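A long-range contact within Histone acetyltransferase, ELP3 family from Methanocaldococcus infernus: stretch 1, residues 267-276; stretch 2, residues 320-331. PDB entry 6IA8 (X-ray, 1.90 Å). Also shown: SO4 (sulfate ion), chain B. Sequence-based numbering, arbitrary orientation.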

ATOM      1  N   ASP A 267     -20.735  -7.882   5.148  1.00 32.71           N
ATOM      2  CA  ASP A 267     -19.291  -7.760   4.960  1.00 33.23           C
ATOM      3  C   ASP A 267     -18.829  -8.446   3.675  1.00 33.54           C
ATOM      4  O   ASP A 267     -17.998  -7.901   2.944  1.00 32.77           O
ATOM      5  CB  ASP A 267     -18.550  -8.339   6.164  1.00 33.00           C
ATOM      6  CG  ASP A 267     -18.576  -7.411   7.373  1.00 37.96           C
ATOM      7  OD1 ASP A 267     -18.789  -6.166   7.245  1.00 34.71           O
ATOM      8  OD2 ASP A 267     -18.313  -7.923   8.466  1.00 39.80           O
ATOM      9  N   LYS A 268     -19.303  -9.667   3.419  1.00 32.40           N
ATOM     10  CA  LYS A 268     -18.946 -10.359   2.184  1.00 33.86           C
ATOM     11  C   LYS A 268     -19.321  -9.534   0.957  1.00 35.13           C
ATOM     12  O   LYS A 268     -18.542  -9.439  -0.001  1.00 34.66           O
ATOM     13  CB  LYS A 268     -19.630 -11.723   2.143  1.00 36.98           C
ATOM     14  CG  LYS A 268     -19.031 -12.740   3.116  1.00 41.24           C
ATOM     15  CD  LYS A 268     -19.731 -14.083   2.999  1.00 41.46           C
ATOM     16  CE  LYS A 268     -19.079 -15.124   3.913  1.00 55.57           C
ATOM     17  NZ  LYS A 268     -19.807 -16.433   3.886  1.00 61.03           N
ATOM     18  N   LYS A 269     -20.518  -8.942   0.957  1.00 42.27           N
ATOM     19  CA  LYS A 269     -20.931  -8.129  -0.182  1.00 37.81           C
ATOM     20  C   LYS A 269     -20.047  -6.909  -0.333  1.00 33.44           C
ATOM     21  O   LYS A 269     -19.734  -6.505  -1.463  1.00 33.58           O
ATOM     22  CB  LYS A 269     -22.398  -7.721  -0.036  1.00 40.40           C
ATOM     23  CG  LYS A 269     -23.365  -8.892  -0.260  1.00 79.52           C
ATOM     24  CD  LYS A 269     -24.817  -8.442  -0.259  1.00108.01           C
ATOM     25  CE  LYS A 269     -25.743  -9.541  -0.768  1.00129.89           C
ATOM     26  NZ  LYS A 269     -25.534  -9.831  -2.215  1.00123.05           N
ATOM     27  N   MET A 270     -19.606  -6.326   0.786  1.00 33.14           N
ATOM     28  CA  MET A 270     -18.701  -5.187   0.701  1.00 34.90           C
ATOM     29  C   MET A 270     -17.417  -5.558  -0.051  1.00 28.83           C
ATOM     30  O   MET A 270     -16.918  -4.800  -0.902  1.00 30.16           O
ATOM     31  CB  MET A 270     -18.371  -4.679   2.109  1.00 36.34           C
ATOM     32  CG  MET A 270     -17.156  -3.765   2.135  1.00 39.34           C
ATOM     33  SD  MET A 270     -16.967  -2.831   3.696  1.00 42.65           S
ATOM     34  CE  MET A 270     -16.463  -4.084   4.844  1.00 64.45           C
ATOM     35  N   PHE A 271     -16.805  -6.680   0.321  1.00 27.97           N
ATOM     36  CA  PHE A 271     -15.576  -7.058  -0.372  1.00 32.64           C
ATOM     37  C   PHE A 271     -15.815  -7.326  -1.854  1.00 33.46           C
ATOM     38  O   PHE A 271     -14.975  -6.965  -2.703  1.00 30.82           O
ATOM     39  CB  PHE A 271     -14.936  -8.250   0.328  1.00 31.06           C
ATOM     40  CG  PHE A 271     -14.271  -7.853   1.638  1.00 29.48           C
ATOM     41  CD1 PHE A 271     -13.073  -7.158   1.644  1.00 30.57           C
ATOM     42  CD2 PHE A 271     -14.866  -8.165   2.844  1.00 36.91           C
ATOM     43  CE1 PHE A 271     -12.487  -6.774   2.839  1.00 35.86           C
ATOM     44  CE2 PHE A 271     -14.300  -7.771   4.051  1.00 34.67           C
ATOM     45  CZ  PHE A 271     -13.107  -7.088   4.053  1.00 41.39           C
ATOM     46  N   LYS A 272     -16.916  -8.001  -2.187  1.00 29.27           N
ATOM     47  CA  LYS A 272     -17.211  -8.227  -3.597  1.00 33.35           C
ATOM     48  C   LYS A 272     -17.333  -6.888  -4.321  1.00 31.72           C
ATOM     49  O   LYS A 272     -16.789  -6.693  -5.423  1.00 32.13           O
ATOM     50  CB  LYS A 272     -18.486  -9.071  -3.744  1.00 34.89           C
ATOM     51  CG  LYS A 272     -18.889  -9.345  -5.169  1.00 41.35           C
ATOM     52  CD  LYS A 272     -20.037 -10.353  -5.241  1.00 46.70           C
ATOM     53  CE  LYS A 272     -20.559 -10.522  -6.672  1.00 55.67           C
ATOM     54  NZ  LYS A 272     -21.690 -11.487  -6.742  1.00 59.91           N
ATOM     55  N   GLU A 273     -18.030  -5.939  -3.692  1.00 32.73           N
ATOM     56  CA  GLU A 273     -18.283  -4.664  -4.333  1.00 30.72           C
ATOM     57  C   GLU A 273     -16.993  -3.891  -4.530  1.00 30.52           C
ATOM     58  O   GLU A 273     -16.810  -3.268  -5.575  1.00 31.30           O
ATOM     59  CB  GLU A 273     -19.282  -3.844  -3.524  1.00 35.61           C
ATOM     60  CG  GLU A 273     -19.768  -2.610  -4.239  1.00 47.55           C
ATOM     61  CD  GLU A 273     -20.895  -1.918  -3.498  1.00 53.54           C
ATOM     62  OE1 GLU A 273     -21.555  -2.588  -2.665  1.00 47.67           O
ATOM     63  OE2 GLU A 273     -21.095  -0.715  -3.743  1.00 55.05           O
ATOM     64  N   ILE A 274     -16.082  -3.931  -3.550  1.00 29.35           N
ATOM     65  CA  ILE A 274     -14.837  -3.171  -3.623  1.00 31.49           C
ATOM     66  C   ILE A 274     -13.967  -3.634  -4.782  1.00 28.66           C
ATOM     67  O   ILE A 274     -13.151  -2.851  -5.305  1.00 28.50           O
ATOM     68  CB  ILE A 274     -14.102  -3.283  -2.266  1.00 32.78           C
ATOM     69  CG1 ILE A 274     -14.797  -2.348  -1.245  1.00 34.93           C
ATOM     70  CG2 ILE A 274     -12.656  -2.964  -2.406  1.00 51.85           C
ATOM     71  CD1 ILE A 274     -14.369  -2.559   0.190  1.00 66.06           C
ATOM     72  N   PHE A 275     -14.109  -4.897  -5.195  1.00 29.25           N
ATOM     73  CA  PHE A 275     -13.276  -5.438  -6.270  1.00 30.35           C
ATOM     74  C   PHE A 275     -13.980  -5.535  -7.622  1.00 29.61           C
ATOM     75  O   PHE A 275     -13.344  -5.968  -8.611  1.00 28.50           O
ATOM     76  CB  PHE A 275     -12.751  -6.822  -5.877  1.00 32.52           C
ATOM     77  CG  PHE A 275     -11.936  -6.813  -4.604  1.00 30.22           C
ATOM     78  CD1 PHE A 275     -10.985  -5.831  -4.394  1.00 36.08           C
ATOM     79  CD2 PHE A 275     -12.159  -7.758  -3.615  1.00 33.54           C
ATOM     80  CE1 PHE A 275     -10.262  -5.791  -3.198  1.00 43.62           C
ATOM     81  CE2 PHE A 275     -11.421  -7.746  -2.459  1.00 48.67           C
ATOM     82  CZ  PHE A 275     -10.487  -6.760  -2.250  1.00 36.13           C
ATOM     83  N   THR A 276     -15.277  -5.171  -7.693  1.00 29.10           N
ATOM     84  CA  THR A 276     -16.053  -5.315  -8.925  1.00 26.94           C
ATOM     85  C   THR A 276     -16.912  -4.088  -9.240  1.00 30.13           C
ATOM     86  O   THR A 276     -17.675  -4.108 -10.214  1.00 31.05           O
ATOM     87  CB  THR A 276     -16.970  -6.562  -8.910  1.00 32.26           C
ATOM     88  OG1 THR A 276     -17.941  -6.475  -7.847  1.00 31.21           O
ATOM     89  CG2 THR A 276     -16.178  -7.846  -8.757  1.00 32.32           C
ATOM     90  N   SER A 320     -11.639 -15.061   4.982  1.00 32.81           N
ATOM     91  CA  SER A 320     -11.386 -16.147   4.033  1.00 37.35           C
ATOM     92  C   SER A 320     -12.156 -15.936   2.730  1.00 35.00           C
ATOM     93  O   SER A 320     -11.605 -16.084   1.625  1.00 35.01           O
ATOM     94  CB  SER A 320     -11.768 -17.480   4.670  1.00 36.47           C
ATOM     95  OG  SER A 320     -10.849 -17.836   5.698  1.00 47.13           O
ATOM     96  N   TYR A 321     -13.419 -15.532   2.838  1.00 32.77           N
ATOM     97  CA  TYR A 321     -14.164 -15.155   1.645  1.00 39.76           C
ATOM     98  C   TYR A 321     -13.454 -14.037   0.895  1.00 30.14           C
ATOM     99  O   TYR A 321     -13.245 -14.118  -0.321  1.00 32.91           O
ATOM    100  CB  TYR A 321     -15.593 -14.728   2.013  1.00 35.19           C
ATOM    101  CG  TYR A 321     -16.353 -14.217   0.813  1.00 30.72           C
ATOM    102  CD1 TYR A 321     -16.910 -15.101  -0.112  1.00 40.15           C
ATOM    103  CD2 TYR A 321     -16.440 -12.857   0.556  1.00 31.58           C
ATOM    104  CE1 TYR A 321     -17.576 -14.640  -1.236  1.00 38.06           C
ATOM    105  CE2 TYR A 321     -17.089 -12.389  -0.564  1.00 37.00           C
ATOM    106  CZ  TYR A 321     -17.652 -13.274  -1.456  1.00 40.86           C
ATOM    107  OH  TYR A 321     -18.284 -12.773  -2.569  1.00 38.93           O
ATOM    108  N   ALA A 322     -13.123 -12.954   1.593  1.00 29.72           N
ATOM    109  CA  ALA A 322     -12.497 -11.819   0.932  1.00 30.85           C
ATOM    110  C   ALA A 322     -11.250 -12.241   0.170  1.00 30.70           C
ATOM    111  O   ALA A 322     -11.071 -11.857  -0.990  1.00 33.41           O
ATOM    112  CB  ALA A 322     -12.151 -10.732   1.945  1.00 34.38           C
ATOM    113  N   LYS A 323     -10.373 -13.036   0.801  1.00 33.05           N
ATOM    114  CA  LYS A 323      -9.176 -13.472   0.089  1.00 31.89           C
ATOM    115  C   LYS A 323      -9.504 -14.372  -1.096  1.00 37.67           C
ATOM    116  O   LYS A 323      -8.773 -14.375  -2.093  1.00 35.95           O
ATOM    117  CB  LYS A 323      -8.241 -14.191   1.049  1.00 35.54           C
ATOM    118  CG  LYS A 323      -7.561 -13.226   2.056  1.00 37.76           C
ATOM    119  CD  LYS A 323      -6.467 -13.957   2.844  1.00 50.69           C
ATOM    120  CE  LYS A 323      -5.133 -13.224   2.698  1.00 76.50           C
ATOM    121  NZ  LYS A 323      -4.035 -13.856   3.477  1.00 96.09           N
ATOM    122  N   SER A 324     -10.544 -15.196  -0.987  1.00 31.01           N
ATOM    123  CA  SER A 324     -10.860 -16.114  -2.073  1.00 32.86           C
ATOM    124  C   SER A 324     -11.337 -15.374  -3.321  1.00 32.51           C
ATOM    125  O   SER A 324     -11.279 -15.935  -4.421  1.00 37.06           O
ATOM    126  CB  SER A 324     -11.945 -17.112  -1.638  1.00 31.64           C
ATOM    127  OG  SER A 324     -13.201 -16.469  -1.610  1.00 36.61           O
ATOM    128  N   ILE A 325     -11.859 -14.155  -3.180  1.00 32.91           N
ATOM    129  CA  ILE A 325     -12.315 -13.387  -4.340  1.00 39.38           C
ATOM    130  C   ILE A 325     -11.391 -12.233  -4.681  1.00 34.27           C
ATOM    131  O   ILE A 325     -11.685 -11.500  -5.621  1.00 37.22           O
ATOM    132  CB  ILE A 325     -13.753 -12.855  -4.162  1.00 37.20           C
ATOM    133  CG1 ILE A 325     -13.788 -11.809  -3.022  1.00 31.77           C
ATOM    134  CG2 ILE A 325     -14.702 -14.026  -3.944  1.00 45.10           C
ATOM    135  CD1 ILE A 325     -14.995 -10.863  -3.093  1.00 39.43           C
ATOM    136  N   MET A 326     -10.300 -12.030  -3.950  1.00 29.61           N
ATOM    137  CA  MET A 326      -9.415 -10.896  -4.241  1.00 30.17           C
ATOM    138  C   MET A 326      -8.804 -11.037  -5.633  1.00 33.91           C
ATOM    139  O   MET A 326      -8.257 -12.090  -5.947  1.00 31.36           O
ATOM    140  CB  MET A 326      -8.285 -10.809  -3.220  1.00 31.37           C
ATOM    141  CG  MET A 326      -8.443  -9.739  -2.215  1.00 50.96           C
ATOM    142  SD  MET A 326      -7.189  -9.901  -0.944  1.00 46.58           S
ATOM    143  CE  MET A 326      -8.195  -9.351   0.472  1.00 46.59           C
ATOM    144  N   PRO A 327      -8.868 -10.020  -6.483  1.00 33.70           N
ATOM    145  CA  PRO A 327      -8.220 -10.121  -7.800  1.00 29.98           C
ATOM    146  C   PRO A 327      -6.709 -10.234  -7.687  1.00 33.98           C
ATOM    147  O   PRO A 327      -6.088  -9.973  -6.657  1.00 32.34           O
ATOM    148  CB  PRO A 327      -8.627  -8.823  -8.513  1.00 29.21           C
ATOM    149  CG  PRO A 327      -9.920  -8.399  -7.788  1.00 38.37           C
ATOM    150  CD  PRO A 327      -9.747  -8.848  -6.367  1.00 38.49           C
ATOM    151  N   LYS A 328      -6.106 -10.613  -8.805  1.00 26.97           N
ATOM    152  CA  LYS A 328      -4.666 -10.793  -8.860  1.00 29.64           C
ATOM    153  C   LYS A 328      -3.926  -9.485  -8.670  1.00 27.13           C
ATOM    154  O   LYS A 328      -2.726  -9.509  -8.388  1.00 28.45           O
ATOM    155  CB  LYS A 328      -4.259 -11.404 -10.205  1.00 38.01           C
ATOM    156  CG  LYS A 328      -4.812 -12.805 -10.448  1.00 51.14           C
ATOM    157  CD  LYS A 328      -4.436 -13.311 -11.853  1.00108.20           C
ATOM    158  CE  LYS A 328      -4.992 -14.701 -12.121  1.00136.05           C
ATOM    159  NZ  LYS A 328      -4.370 -15.328 -13.323  1.00126.02           N
ATOM    160  N   TRP A 329      -4.586  -8.358  -8.920  1.00 23.91           N
ATOM    161  CA  TRP A 329      -3.945  -7.050  -8.869  1.00 25.47           C
ATOM    162  C   TRP A 329      -4.055  -6.389  -7.509  1.00 31.89           C
ATOM    163  O   TRP A 329      -3.602  -5.243  -7.366  1.00 29.51           O
ATOM    164  CB  TRP A 329      -4.524  -6.108  -9.925  1.00 29.47           C
ATOM    165  CG  TRP A 329      -6.011  -6.204 -10.144  1.00 24.60           C
ATOM    166  CD1 TRP A 329      -6.657  -7.000 -11.059  1.00 27.56           C
ATOM    167  CD2 TRP A 329      -7.032  -5.453  -9.487  1.00 24.78           C
ATOM    168  NE1 TRP A 329      -8.024  -6.780 -11.015  1.00 26.60           N
ATOM    169  CE2 TRP A 329      -8.285  -5.858 -10.039  1.00 28.03           C
ATOM    170  CE3 TRP A 329      -7.025  -4.535  -8.454  1.00 29.00           C
ATOM    171  CZ2 TRP A 329      -9.500  -5.356  -9.588  1.00 28.77           C
ATOM    172  CZ3 TRP A 329      -8.254  -4.017  -8.014  1.00 28.35           C
ATOM    173  CH2 TRP A 329      -9.463  -4.419  -8.595  1.00 28.96           C
ATOM    174  N   VAL A 330      -4.599  -7.090  -6.502  1.00 32.75           N
ATOM    175  CA  VAL A 330      -4.777  -6.532  -5.164  1.00 24.38           C
ATOM    176  C   VAL A 330      -3.686  -7.059  -4.260  1.00 29.53           C
ATOM    177  O   VAL A 330      -3.391  -8.266  -4.247  1.00 30.09           O
ATOM    178  CB  VAL A 330      -6.164  -6.855  -4.581  1.00 31.09           C
ATOM    179  CG1 VAL A 330      -6.263  -6.371  -3.159  1.00 35.39           C
ATOM    180  CG2 VAL A 330      -7.263  -6.167  -5.422  1.00 42.70           C
ATOM    181  N   ARG A 331      -3.093  -6.159  -3.490  1.00 27.52           N
ATOM    182  CA  ARG A 331      -2.084  -6.535  -2.515  1.00 29.49           C
ATOM    183  C   ARG A 331      -2.709  -6.427  -1.134  1.00 41.65           C
ATOM    184  O   ARG A 331      -3.451  -5.498  -0.867  1.00 37.51           O
ATOM    185  CB  ARG A 331      -0.842  -5.641  -2.627  1.00 44.30           C
ATOM    186  CG  ARG A 331       0.322  -6.055  -1.729  1.00 63.97           C
ATOM    187  CD  ARG A 331       1.331  -4.917  -1.623  1.00108.35           C
ATOM    188  NE  ARG A 331       2.449  -5.060  -2.551  1.00101.69           N
ATOM    189  CZ  ARG A 331       3.248  -4.061  -2.919  1.00 87.66           C
ATOM    190  NH1 ARG A 331       3.045  -2.831  -2.462  1.00 87.87           N
ATOM    191  NH2 ARG A 331       4.243  -4.287  -3.760  1.00 95.58           N
TER
HETATM  192  S   SO4 B 601      -8.759 -11.634 -11.359  1.00 59.95           S
HETATM  193  O1  SO4 B 601      -8.505 -12.352 -12.610  1.00 89.26           O
HETATM  194  O2  SO4 B 601      -7.719 -10.622 -11.180  1.00 61.84           O
HETATM  195  O3  SO4 B 601      -8.695 -12.546 -10.255  1.00104.01           O
HETATM  196  O4  SO4 B 601     -10.094 -11.045 -11.377  1.00 56.78           O

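Two helical segments pack side by side here, running in nearly the same direction, with their axes crossing at -21° and approaching to 9.4 Å. No hydrogen bond links the two stretches. The contact is made by apolar side chains, aromatic rings, the aliphatic parts of Lys268 and Lys272, and some backbone atoms.

The backbones come nearest at Phe271 and Ala322, whose CA atoms lie 5.8 Å apart. Both CA-to-CB bonds point toward the other stretch. Phe271 has chi1 in m (-74°) and chi2 at -74°, which turns one ring face to the methyl of Ala322. Ala322 CB lies 3.7 Å from the centroid of the Phe271 ring, 17° off the ring normal. This is a CH-pi contact. The small side chain fits the close approach of the helices.

Tyr321 takes chi1 in t (175°), and its ring reaches along the first helix. Lys268 CD sits over one face of that ring. The Lys268 side chain is m at chi1 and t at chi2, chi3 and chi4, so the chain is extended beyond its first bend. Its CG lies 3.6 Å from Tyr321 CD2. The backbone is close as well: Lys268 O is 3.3 Å from Tyr321 CE2. That oxygen already accepts the helical hydrogen bond from Lys272 N.

Lys272 is t at all four chi angles. Its CA-to-CB bond points sideways. The chain runs past the phenol oxygen, with Lys272 CB 3.9 Å and Lys272 CD 4.0 Å from Tyr321 OH, and its end leads away. Ile325 reaches this place with chi1 in p (66°) and chi2 in t (159°). Ile325 CD1 lies 3.5 Å from Lys272 CA and 3.8 Å from Phe271 C. The same methyl is at the edge of the Phe275 ring, 4.2 Å from Phe275 CD2.

Phe275 has the largest area covered by the other stretch, 129 Å². Its chi1 is m (-59°) and its chi2 is -45°. This conformation sets the ring against Met326, Pro327 and Val330. Pro327 CD lies over one face, 3.9 Å from the centroid of the Phe275 ring and 27° off the normal, in a second CH-pi contact. Phe275 CE2 is 3.6 Å from Met326 CG, and Phe275 CE1 is 3.8 Å from Val330 CG2. Met326 makes this approach with chi1 (-104°) and chi3 (-145°) between wells. With chi1 in t (175°), Val330 also has CG1 4.0 Å from Phe275 CE1.

A type I turn from Pro327 to Val330 brings both of these residues to the same ring. The Val330 N to Pro327 O hydrogen bond, 3.2 Å, closes it. Trp329, with chi1 in p (39°), starts sideways, but its indole comes nearer. Phe275 O lies at the indole edge, 4.0 Å from Trp329 CZ2. On the turn, Lys328 N donates a hydrogen bond to sulfate O2 at 2.9 Å. The sulfate probably comes from the crystallisation liquor.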